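Local coordinates for oligopeptide ABC transporter, periplasmic oligopeptide-binding protein, putative (Thermotoga maritima MSB8, PDB 5IPW), which probably binds oligopeptides in the periplasm and delivers them to an ABC transporter for uptake, at residues 513-517 against 518-522; 298-301 against 302-305; 345-349 against 350-354; 415-419 against 420-424. All blocks are in the same frame, centred on the assembly; numbering follows the deposited sequence.

Interactions 1, 3 and 4 lie on the same side of the chain's centre, and interaction 2 lies on the opposite side from interaction 1. Interactions 1 and 3 touch: the Trp522 ring and the backbone O of Trp518, in interaction 1, pack on Tyr345 of interaction 3. The centres of interactions 3 and 4 are about 18 Å apart, without a touch. All four are local turns of mixed burial. Interactions 1 and 2 are nearer the middle and pack large aromatic side chains. Interaction 2 passes from an edge strand into a helix. Farther out, interaction 3 starts a helix with a carboxylate cap and an arginine. Interaction 4 closes one with glycine and leucines.

Interaction 1 (513-517 against 518-522); sequences NIADF and WYIGW
The Tyr519 ring has the backbone oxygen Asp516 O over the centre of one face, 4.1 Å above its plane. Ala515 packs obliquely on the same ring, with its CB 3.4 Å from Tyr519 CE1. A water lies at the ring edge, in plane. One face of the Trp518 indole is met by Tyr519 CD2, offset toward the rim. At the indole edge, near its plane, Asp516 OD2 comes 3.2 Å from Trp518 CD1. The carboxylate is turned 51° from that ring. The same oxygen accepts from Trp518 N at 3.2 Å, nearly straight at 170° but from above the carboxylate plane. This is an Asx turn. It opens a run of turns in the loop between strand 489-494 and helix 523-534. Two weak bonds follow: Tyr519 N to Asp516 O at 3.4 Å, and Ile520 N to Phe517 O. Asp516 CG stands opposite its own nitrogen (chi1 -172°), which brings OD2 round to the Trp518 amide. The other oxygen, OD1, forms a salt bridge with Arg340, so both carboxylate oxygens are engaged. Trp518 NE1 bonds to Val506 O, and the indole stacks with Trp587. The water donates to Ile514 O at 2.9 Å and to Tyr519 OH at 2.6 Å, and Tyr519 OH also bonds to Met505 O.

Interaction 2 (298-301 against 302-305); sequences DMQW and RHIG
Arg302 follows Trp301 directly, and its backbone N and CA run along the indole, with CA 3.7 Å from Trp301 CE3. Here the chain leaves strand 299-300, an outermost strand of a mixed sheet, and turns into helix 304-307. A backbone bond from residue i+4 to residue i, as in the first turn of an alpha-helix, closes this junction. Arg302 N also lies 3.7 Å from Gln300 CG. The arginine chain is extended from CG to NE and ends in a salt bridge between NE and Asp72. Its CG sits over the centre of the His303 ring, 3.9 Å above the plane. His303 NE2 bonds to the other oxygen of Asp72, so this one carboxylate holds two neighbouring side chains. On the strand side the His303 ring meets the Gln300 amide loosely, with CD2 4.0 Å from Gln300 NE2. The two planes are 61° apart, and Gln300 OE1 is taken by Val66 N. Ile304 points back to the strand. Its CG1, set beside its own nitrogen (chi1 -44°), packs 3.5 Å from Gln300 O and 4.1 Å from Gln300 CB. Gly305 has no side chain, and its CA comes 4.0 Å from Trp301 NE1. That indole nitrogen and Gly305 O both bond to Ser597 OG. Gly305 N donates to Trp301 O at 2.7 Å, with an angle of 154° at the hydrogen.

Interaction 3 (345-349 against 350-354); sequences YAHSD and EVLRK
Arg353 grips His347 O side-on with two nitrogens. NE is 2.9 Å and NH2 3.0 Å from that oxygen. NE lies in the carbonyl plane and NH2 is tilted from it. The arginine bends at chi3 (-58°), which turns the guanidinium back over the turn before its helix. Asp349 OD1 accepts from Val351 N at 2.9 Å, nearly along the C-O axis, and weakly from Leu352 N at 3.4 Å. Arg353 N donates to Asp349 O at 2.9 Å, the first backbone bond of the helical turn. Leu352 CD1 sits over one face of the His347 ring in a CH-pi contact, 4.2 Å from the ring centroid. The same methyl lies 3.8 Å from Asp349 OD2. Asp349 N bonds weakly to His347 ND1, at the ring edge. Glu350 OE2 forms a salt bridge with Arg353 NH1, though the hydrogen bond in it is weak. Further out, Asp349 OD2 forms a salt bridge with Arg437, and His347 NE2 bonds to Asp488. The whole is an aspartate N-cap at the start of helix 350-357, where the carboxylate takes up amides of the first turn.

Interaction 4 (415-419 against 420-424); sequences KLLDE and MGLKW
Leu417 O gathers the backbone amides at the end of helix 410-420, Gly421 N at 3.3 Å and, weakly, Met420 N and Leu422 N, the last at 3.5 Å, while Gly421 turns the chain out of the helix with a positive phi of 104°. Leu417 and Met420 lie side by side and point the same way, with Leu417 CD2 4.2 Å from Met420 SD. The same methyl meets Leu422 CD1 at 4.1 Å as the chain folds back. Leu417 also packs on Phe361 and Ala364 of helix 359-367, and Met420 on Arg360. Asp418 CG stands beside its own nitrogen (chi1 -59°), and the carboxylate leans toward the outgoing chain. Its OD1 comes 4.1 Å from Trp424 NE1, too far for a bond, with carboxylate and ring planes 59° apart. Arg431 joins the two: it forms a salt bridge with Asp418 OD1 and a cation-pi contact with Trp424. The glycine, the weak bonds from Leu422 N to Leu417 O and from Gly421 N to Asp418 O (3.2 Å), and the Leu417-Leu422 contact together make a Schellman motif, a common helix C-cap.

Interaction 1 (513-517 against 518-522)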
loop_
_atom_site.group_PDB
_atom_site.type_symbol
_atom_site.label_atom_id
_atom_site.label_comp_id
_atom_site.label_asym_id
_atom_site.label_seq_id
_atom_site.Cartn_x
_atom_site.Cartn_y
_atom_site.Cartn_z
ATOM N N ASN A 513 8.777 2.225 15.831
ATOM C CA ASN A 513 9.670 3.081 16.624
ATOM C C ASN A 513 9.229 4.554 16.699
ATOM O O ASN A 513 9.856 5.361 17.395
ATOM C CB ASN A 513 11.129 2.965 16.140
ATOM C CG ASN A 513 11.337 3.472 14.714
ATOM O OD1 ASN A 513 10.398 3.897 14.029
ATOM N ND2 ASN A 513 12.584 3.420 14.260
ATOM N N ILE A 514 8.161 4.902 15.979
ATOM C CA ILE A 514 7.507 6.198 16.155
ATOM C C ILE A 514 6.021 5.994 16.439
ATOM O O ILE A 514 5.392 5.076 15.914
ATOM C CB ILE A 514 7.739 7.151 14.955
ATOM C CG1 ILE A 514 7.192 6.561 13.653
ATOM C CG2 ILE A 514 9.226 7.445 14.819
ATOM C CD1 ILE A 514 7.499 7.382 12.416
ATOM N N ALA A 515 5.477 6.858 17.289
ATOM C CA ALA A 515 4.098 6.748 17.737
ATOM C C ALA A 515 3.188 7.656 16.931
ATOM O O ALA A 515 3.620 8.687 16.405
ATOM C CB ALA A 515 4.007 7.104 19.209
ATOM N N ASP A 516 1.923 7.261 16.827
ATOM C CA ASP A 516 0.903 8.153 16.306
ATOM C C ASP A 516 0.515 9.136 17.388
ATOM O O ASP A 516 0.703 8.879 18.570
ATOM C CB ASP A 516 -0.342 7.392 15.865
ATOM C CG ASP A 516 -1.327 8.284 15.138
ATOM O OD1 ASP A 516 -1.079 8.588 13.949
ATOM O OD2 ASP A 516 -2.328 8.711 15.757
ATOM N N PHE A 517 -0.055 10.253 16.972
ATOM C CA PHE A 517 -0.430 11.302 17.895
ATOM C C PHE A 517 -1.341 10.842 19.023
ATOM O O PHE A 517 -1.196 11.327 20.150
ATOM C CB PHE A 517 -1.097 12.450 17.145
ATOM C CG PHE A 517 -0.216 13.074 16.113
ATOM C CD1 PHE A 517 1.008 13.605 16.469
ATOM C CD2 PHE A 517 -0.602 13.119 14.787
ATOM C CE1 PHE A 517 1.830 14.178 15.522
ATOM C CE2 PHE A 517 0.218 13.692 13.833
ATOM C CZ PHE A 517 1.432 14.227 14.202
ATOM N N TRP A 518 -2.261 9.916 18.743
ATOM C CA TRP A 518 -3.307 9.586 19.725
ATOM C C TRP A 518 -2.769 8.915 20.988
ATOM O O TRP A 518 -3.351 9.074 22.049
ATOM C CB TRP A 518 -4.489 8.798 19.107
ATOM C CG TRP A 518 -4.283 7.317 18.828
ATOM C CD1 TRP A 518 -3.944 6.752 17.635
ATOM C CD2 TRP A 518 -4.475 6.229 19.743
ATOM N NE1 TRP A 518 -3.877 5.386 17.754
ATOM C CE2 TRP A 518 -4.203 5.036 19.037
ATOM C CE3 TRP A 518 -4.832 6.145 21.092
ATOM C CZ2 TRP A 518 -4.260 3.773 19.640
ATOM C CZ3 TRP A 518 -4.891 4.879 21.694
ATOM C CH2 TRP A 518 -4.602 3.717 20.964
ATOM N N TYR A 519 -1.649 8.203 20.891
ATOM C CA TYR A 519 -1.050 7.603 22.081
ATOM C C TYR A 519 0.353 8.095 22.378
ATOM O O TYR A 519 1.064 7.475 23.163
ATOM C CB TYR A 519 -1.051 6.077 21.982
ATOM C CG TYR A 519 -0.243 5.494 20.849
ATOM C CD1 TYR A 519 1.108 5.207 21.001
ATOM C CD2 TYR A 519 -0.842 5.195 19.638
ATOM C CE1 TYR A 519 1.841 4.658 19.968
ATOM C CE2 TYR A 519 -0.120 4.644 18.602
ATOM C CZ TYR A 519 1.221 4.380 18.770
ATOM O OH TYR A 519 1.946 3.833 17.740
ATOM N N ILE A 520 0.743 9.220 21.791
ATOM C CA ILE A 520 2.142 9.642 21.843
ATOM C C ILE A 520 2.601 9.939 23.276
ATOM O O ILE A 520 3.694 9.540 23.668
ATOM C CB ILE A 520 2.428 10.820 20.876
ATOM C CG1 ILE A 520 3.933 11.017 20.716
ATOM C CG2 ILE A 520 1.772 12.111 21.331
ATOM C CD1 ILE A 520 4.289 11.929 19.564
ATOM N N GLY A 521 1.749 10.595 24.059
ATOM C CA GLY A 521 2.013 10.822 25.478
ATOM C C GLY A 521 2.200 9.551 26.304
ATOM O O GLY A 521 2.910 9.568 27.304
ATOM N N TRP A 522 1.576 8.449 25.892
ATOM C CA TRP A 522 1.733 7.163 26.586
ATOM C C TRP A 522 2.957 6.345 26.146
ATOM O O TRP A 522 3.178 5.243 26.659
ATOM C CB TRP A 522 0.462 6.315 26.425
ATOM C CG TRP A 522 -0.753 6.914 27.070
ATOM C CD1 TRP A 522 -0.797 7.596 28.251
ATOM C CD2 TRP A 522 -2.105 6.860 26.590
ATOM N NE1 TRP A 522 -2.083 7.989 28.524
ATOM C CE2 TRP A 522 -2.908 7.543 27.525
ATOM C CE3 TRP A 522 -2.716 6.296 25.464
ATOM C CZ2 TRP A 522 -4.290 7.684 27.367
ATOM C CZ3 TRP A 522 -4.096 6.444 25.303
ATOM C CH2 TRP A 522 -4.862 7.134 26.249
HETATM O O HOH W 1 4.283 2.802 17.275
#

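Interaction 2 (298-301 against 302-305)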
loop_
_atom_site.group_PDB
_atom_site.type_symbol
_atom_site.label_atom_id
_atom_site.label_comp_id
_atom_site.label_asym_id
_atom_site.label_seq_id
_atom_site.Cartn_x
_atom_site.Cartn_y
_atom_site.Cartn_z
ATOM N N ASP A 298 -4.642 5.607 -22.993
ATOM C CA ASP A 298 -5.434 4.384 -23.100
ATOM C C ASP A 298 -5.907 3.874 -21.746
ATOM O O ASP A 298 -7.041 3.414 -21.613
ATOM C CB ASP A 298 -4.639 3.315 -23.827
ATOM C CG ASP A 298 -4.550 3.576 -25.312
ATOM O OD1 ASP A 298 -5.594 3.938 -25.903
ATOM O OD2 ASP A 298 -3.450 3.399 -25.891
ATOM N N MET A 299 -5.037 3.961 -20.748
ATOM C CA MET A 299 -5.427 3.730 -19.363
ATOM C C MET A 299 -4.322 4.210 -18.436
ATOM O O MET A 299 -3.142 3.912 -18.650
ATOM C CB MET A 299 -5.774 2.241 -19.117
ATOM C CG MET A 299 -5.019 1.537 -17.987
ATOM S SD MET A 299 -5.483 1.985 -16.326
ATOM C CE MET A 299 -3.942 1.748 -15.507
ATOM N N GLN A 300 -4.704 4.946 -17.403
ATOM C CA GLN A 300 -3.739 5.413 -16.428
ATOM C C GLN A 300 -4.440 5.875 -15.177
ATOM O O GLN A 300 -5.561 6.375 -15.215
ATOM C CB GLN A 300 -2.888 6.555 -16.992
ATOM C CG GLN A 300 -1.703 6.924 -16.114
ATOM C CD GLN A 300 -0.641 7.748 -16.837
ATOM O OE1 GLN A 300 -0.461 7.638 -18.048
ATOM N NE2 GLN A 300 0.077 8.570 -16.081
ATOM N N TRP A 301 -3.765 5.669 -14.061
ATOM C CA TRP A 301 -4.212 6.157 -12.773
ATOM C C TRP A 301 -3.175 7.093 -12.171
ATOM O O TRP A 301 -3.525 8.057 -11.485
ATOM C CB TRP A 301 -4.435 4.976 -11.828
ATOM C CG TRP A 301 -4.632 5.370 -10.400
ATOM C CD1 TRP A 301 -5.769 5.854 -9.838
ATOM C CD2 TRP A 301 -3.662 5.305 -9.355
ATOM N NE1 TRP A 301 -5.571 6.097 -8.498
ATOM C CE2 TRP A 301 -4.283 5.774 -8.177
ATOM C CE3 TRP A 301 -2.324 4.890 -9.297
ATOM C CZ2 TRP A 301 -3.618 5.845 -6.952
ATOM C CZ3 TRP A 301 -1.657 4.956 -8.074
ATOM C CH2 TRP A 301 -2.306 5.432 -6.918
ATOM N N ARG A 302 -1.902 6.817 -12.443
ATOM C CA ARG A 302 -0.824 7.353 -11.638
ATOM C C ARG A 302 -0.972 8.849 -11.342
ATOM O O ARG A 302 -1.149 9.244 -10.179
ATOM C CB ARG A 302 0.526 7.062 -12.278
ATOM C CG ARG A 302 1.683 7.442 -11.377
ATOM C CD ARG A 302 2.969 6.791 -11.834
ATOM N NE ARG A 302 4.127 7.265 -11.079
ATOM C CZ ARG A 302 4.403 6.942 -9.818
ATOM N NH1 ARG A 302 3.601 6.151 -9.128
ATOM N NH2 ARG A 302 5.492 7.422 -9.234
ATOM N N HIS A 303 -0.907 9.690 -12.364
ATOM C CA HIS A 303 -0.982 11.127 -12.090
ATOM C C HIS A 303 -2.397 11.654 -12.161
ATOM O O HIS A 303 -2.712 12.659 -11.540
ATOM C CB HIS A 303 -0.033 11.876 -12.994
ATOM C CG HIS A 303 1.382 11.451 -12.795
ATOM N ND1 HIS A 303 2.000 11.510 -11.566
ATOM C CD2 HIS A 303 2.281 10.901 -13.644
ATOM C CE1 HIS A 303 3.233 11.050 -11.674
ATOM N NE2 HIS A 303 3.426 10.671 -12.925
ATOM N N ILE A 304 -3.244 10.927 -12.885
ATOM C CA ILE A 304 -4.682 11.183 -12.965
ATOM C C ILE A 304 -5.336 11.174 -11.573
ATOM O O ILE A 304 -6.157 12.041 -11.266
ATOM C CB ILE A 304 -5.397 10.111 -13.836
ATOM C CG1 ILE A 304 -4.632 9.786 -15.129
ATOM C CG2 ILE A 304 -6.814 10.548 -14.175
ATOM C CD1 ILE A 304 -4.209 10.985 -15.940
ATOM N N GLY A 305 -4.961 10.192 -10.749
ATOM C CA GLY A 305 -5.590 9.943 -9.440
ATOM C C GLY A 305 -5.240 10.883 -8.286
ATOM O O GLY A 305 -5.898 10.848 -7.241
#

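Interaction 3 (345-349 against 350-354)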
loop_
_atom_site.group_PDB
_atom_site.type_symbol
_atom_site.label_atom_id
_atom_site.label_comp_id
_atom_site.label_asym_id
_atom_site.label_seq_id
_atom_site.Cartn_x
_atom_site.Cartn_y
_atom_site.Cartn_z
ATOM N N TYR A 345 -4.531 12.641 25.621
ATOM C CA TYR A 345 -4.986 11.797 26.736
ATOM C C TYR A 345 -3.928 11.638 27.825
ATOM O O TYR A 345 -4.149 10.946 28.825
ATOM C CB TYR A 345 -5.430 10.433 26.211
ATOM C CG TYR A 345 -6.345 10.564 25.020
ATOM C CD1 TYR A 345 -7.594 11.146 25.147
ATOM C CD2 TYR A 345 -5.942 10.145 23.760
ATOM C CE1 TYR A 345 -8.428 11.289 24.057
ATOM C CE2 TYR A 345 -6.769 10.285 22.659
ATOM C CZ TYR A 345 -8.010 10.855 22.815
ATOM O OH TYR A 345 -8.831 10.999 21.728
ATOM N N ALA A 346 -2.771 12.262 27.612
ATOM C CA ALA A 346 -1.777 12.448 28.661
ATOM C C ALA A 346 -1.605 13.940 28.985
ATOM O O ALA A 346 -0.557 14.353 29.453
ATOM C CB ALA A 346 -0.451 11.832 28.240
ATOM N N HIS A 347 -2.651 14.732 28.763
ATOM C CA HIS A 347 -2.598 16.181 28.977
ATOM C C HIS A 347 -2.041 16.561 30.342
ATOM O O HIS A 347 -2.404 15.959 31.351
ATOM C CB HIS A 347 -3.988 16.801 28.847
ATOM C CG HIS A 347 -3.965 18.212 28.363
ATOM N ND1 HIS A 347 -3.451 19.245 29.113
ATOM C CD2 HIS A 347 -4.379 18.764 27.197
ATOM C CE1 HIS A 347 -3.555 20.374 28.435
ATOM N NE2 HIS A 347 -4.112 20.109 27.267
ATOM N N SER A 348 -1.186 17.579 30.373
ATOM C CA SER A 348 -0.534 17.991 31.616
ATOM C C SER A 348 -1.537 18.550 32.626
ATOM O O SER A 348 -1.485 18.219 33.809
ATOM C CB SER A 348 0.566 19.005 31.322
ATOM O OG SER A 348 1.602 18.381 30.581
ATOM N N ASP A 349 -2.420 19.416 32.147
ATOM C CA ASP A 349 -3.615 19.841 32.876
ATOM C C ASP A 349 -4.518 18.661 33.288
ATOM O O ASP A 349 -5.243 18.100 32.477
ATOM C CB ASP A 349 -4.395 20.848 32.022
ATOM C CG ASP A 349 -5.617 21.402 32.728
ATOM O OD1 ASP A 349 -6.087 20.788 33.711
ATOM O OD2 ASP A 349 -6.118 22.460 32.287
ATOM N N GLU A 350 -4.489 18.336 34.574
ATOM C CA GLU A 350 -5.200 17.184 35.127
ATOM C C GLU A 350 -6.723 17.241 34.941
ATOM O O GLU A 350 -7.388 16.207 34.875
ATOM C CB GLU A 350 -4.871 17.076 36.617
ATOM C CG GLU A 350 -4.951 15.668 37.185
ATOM C CD GLU A 350 -3.908 15.426 38.265
ATOM O OE1 GLU A 350 -3.697 16.326 39.111
ATOM O OE2 GLU A 350 -3.292 14.338 38.263
ATOM N N VAL A 351 -7.268 18.449 34.865
ATOM C CA VAL A 351 -8.709 18.640 34.730
ATOM C C VAL A 351 -9.153 18.266 33.320
ATOM O O VAL A 351 -10.072 17.464 33.150
ATOM C CB VAL A 351 -9.124 20.096 35.056
ATOM C CG1 VAL A 351 -10.623 20.297 34.882
ATOM C CG2 VAL A 351 -8.717 20.462 36.474
ATOM N N LEU A 352 -8.504 18.856 32.318
ATOM C CA LEU A 352 -8.741 18.495 30.913
ATOM C C LEU A 352 -8.443 17.018 30.633
ATOM O O LEU A 352 -9.199 16.351 29.934
ATOM C CB LEU A 352 -7.908 19.369 29.972
ATOM C CG LEU A 352 -8.469 20.740 29.596
ATOM C CD1 LEU A 352 -7.411 21.551 28.861
ATOM C CD2 LEU A 352 -9.708 20.600 28.735
ATOM N N ARG A 353 -7.347 16.503 31.173
ATOM C CA ARG A 353 -7.038 15.091 30.992
ATOM C C ARG A 353 -8.256 14.239 31.330
ATOM O O ARG A 353 -8.634 13.375 30.547
ATOM C CB ARG A 353 -5.850 14.656 31.851
ATOM C CG ARG A 353 -5.369 13.248 31.531
ATOM C CD ARG A 353 -4.438 12.718 32.598
ATOM N NE ARG A 353 -3.281 13.591 32.747
ATOM C CZ ARG A 353 -2.642 13.842 33.889
ATOM N NH1 ARG A 353 -3.031 13.291 35.037
ATOM N NH2 ARG A 353 -1.596 14.661 33.881
ATOM N N LYS A 354 -8.856 14.494 32.495
ATOM C CA LYS A 354 -10.032 13.751 32.975
ATOM C C LYS A 354 -11.200 13.803 31.994
ATOM O O LYS A 354 -11.748 12.766 31.619
ATOM C CB LYS A 354 -10.489 14.282 34.340
ATOM C CG LYS A 354 -9.764 13.667 35.531
ATOM C CD LYS A 354 -10.441 12.395 36.039
ATOM C CE LYS A 354 -11.471 12.673 37.129
ATOM N NZ LYS A 354 -12.641 13.458 36.645
#

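Interaction 4 (415-419 against 420-424)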
loop_
_atom_site.group_PDB
_atom_site.type_symbol
_atom_site.label_atom_id
_atom_site.label_comp_id
_atom_site.label_asym_id
_atom_site.label_seq_id
_atom_site.Cartn_x
_atom_site.Cartn_y
_atom_site.Cartn_z
ATOM N N LYS A 415 -26.689 16.066 25.232
ATOM C CA LYS A 415 -27.157 15.238 26.330
ATOM C C LYS A 415 -25.998 14.495 26.987
ATOM O O LYS A 415 -25.872 14.496 28.209
ATOM C CB LYS A 415 -28.232 14.250 25.838
ATOM C CG LYS A 415 -28.985 13.532 26.951
ATOM C CD LYS A 415 -29.834 14.492 27.784
ATOM C CE LYS A 415 -29.651 14.262 29.278
ATOM N NZ LYS A 415 -30.049 15.450 30.083
ATOM N N LEU A 416 -25.150 13.870 26.174
ATOM C CA LEU A 416 -23.997 13.107 26.691
ATOM C C LEU A 416 -23.036 13.937 27.553
ATOM O O LEU A 416 -22.420 13.413 28.486
ATOM C CB LEU A 416 -23.232 12.402 25.557
ATOM C CG LEU A 416 -23.592 10.926 25.340
ATOM C CD1 LEU A 416 -23.018 10.432 24.022
ATOM C CD2 LEU A 416 -23.108 10.053 26.493
ATOM N N LEU A 417 -22.921 15.225 27.244
ATOM C CA LEU A 417 -22.125 16.135 28.059
ATOM C C LEU A 417 -22.834 16.401 29.388
ATOM O O LEU A 417 -22.204 16.368 30.455
ATOM C CB LEU A 417 -21.874 17.443 27.307
ATOM C CG LEU A 417 -21.103 17.353 25.984
ATOM C CD1 LEU A 417 -21.011 18.725 25.317
ATOM C CD2 LEU A 417 -19.718 16.745 26.185
ATOM N N ASP A 418 -24.146 16.633 29.323
ATOM C CA ASP A 418 -24.958 16.802 30.532
ATOM C C ASP A 418 -24.789 15.602 31.462
ATOM O O ASP A 418 -24.704 15.770 32.676
ATOM C CB ASP A 418 -26.439 17.003 30.191
ATOM C CG ASP A 418 -26.685 18.219 29.304
ATOM O OD1 ASP A 418 -25.834 19.136 29.279
ATOM O OD2 ASP A 418 -27.733 18.256 28.625
ATOM N N GLU A 419 -24.721 14.400 30.895
ATOM C CA GLU A 419 -24.469 13.196 31.693
ATOM C C GLU A 419 -23.151 13.270 32.469
ATOM O O GLU A 419 -23.055 12.734 33.572
ATOM C CB GLU A 419 -24.479 11.925 30.825
ATOM C CG GLU A 419 -25.822 11.199 30.755
ATOM C CD GLU A 419 -26.642 11.531 29.516
ATOM O OE1 GLU A 419 -27.887 11.589 29.618
ATOM O OE2 GLU A 419 -26.055 11.712 28.433
ATOM N N MET A 420 -22.139 13.916 31.887
ATOM C CA MET A 420 -20.815 14.029 32.519
ATOM C C MET A 420 -20.791 15.010 33.694
ATOM O O MET A 420 -20.007 14.845 34.629
ATOM C CB MET A 420 -19.761 14.436 31.485
ATOM C CG MET A 420 -19.526 13.407 30.385
ATOM S SD MET A 420 -18.446 13.993 29.055
ATOM C CE MET A 420 -17.057 14.649 29.980
ATOM N N GLY A 421 -21.657 16.016 33.645
ATOM C CA GLY A 421 -21.689 17.053 34.664
ATOM C C GLY A 421 -21.076 18.346 34.179
ATOM O O GLY A 421 -20.846 19.256 34.965
ATOM N N LEU A 422 -20.813 18.435 32.881
ATOM C CA LEU A 422 -20.315 19.670 32.298
ATOM C C LEU A 422 -21.479 20.640 32.159
ATOM O O LEU A 422 -22.202 20.630 31.168
ATOM C CB LEU A 422 -19.639 19.400 30.950
ATOM C CG LEU A 422 -18.507 18.360 30.980
ATOM C CD1 LEU A 422 -17.927 18.176 29.587
ATOM C CD2 LEU A 422 -17.413 18.721 31.979
ATOM N N LYS A 423 -21.649 21.472 33.177
ATOM C CA LYS A 423 -22.784 22.383 33.265
ATOM C C LYS A 423 -22.608 23.563 32.320
ATOM O O LYS A 423 -21.507 24.088 32.183
ATOM C CB LYS A 423 -22.917 22.900 34.699
ATOM C CG LYS A 423 -23.071 21.808 35.756
ATOM C CD LYS A 423 -22.513 22.228 37.111
ATOM C CE LYS A 423 -23.383 23.283 37.782
ATOM N NZ LYS A 423 -22.857 23.662 39.121
ATOM N N TRP A 424 -23.692 23.982 31.672
ATOM C CA TRP A 424 -23.664 25.190 30.844
ATOM C C TRP A 424 -23.369 26.399 31.723
ATOM O O TRP A 424 -23.661 26.392 32.922
ATOM C CB TRP A 424 -24.999 25.410 30.116
ATOM C CG TRP A 424 -25.205 24.560 28.895
ATOM C CD1 TRP A 424 -25.803 23.334 28.844
ATOM C CD2 TRP A 424 -24.830 24.882 27.544
ATOM N NE1 TRP A 424 -25.818 22.870 27.552
ATOM C CE2 TRP A 424 -25.227 23.798 26.734
ATOM C CE3 TRP A 424 -24.192 25.976 26.942
ATOM C CZ2 TRP A 424 -25.011 23.776 25.351
ATOM C CZ3 TRP A 424 -23.977 25.952 25.566
ATOM C CH2 TRP A 424 -24.387 24.860 24.789
#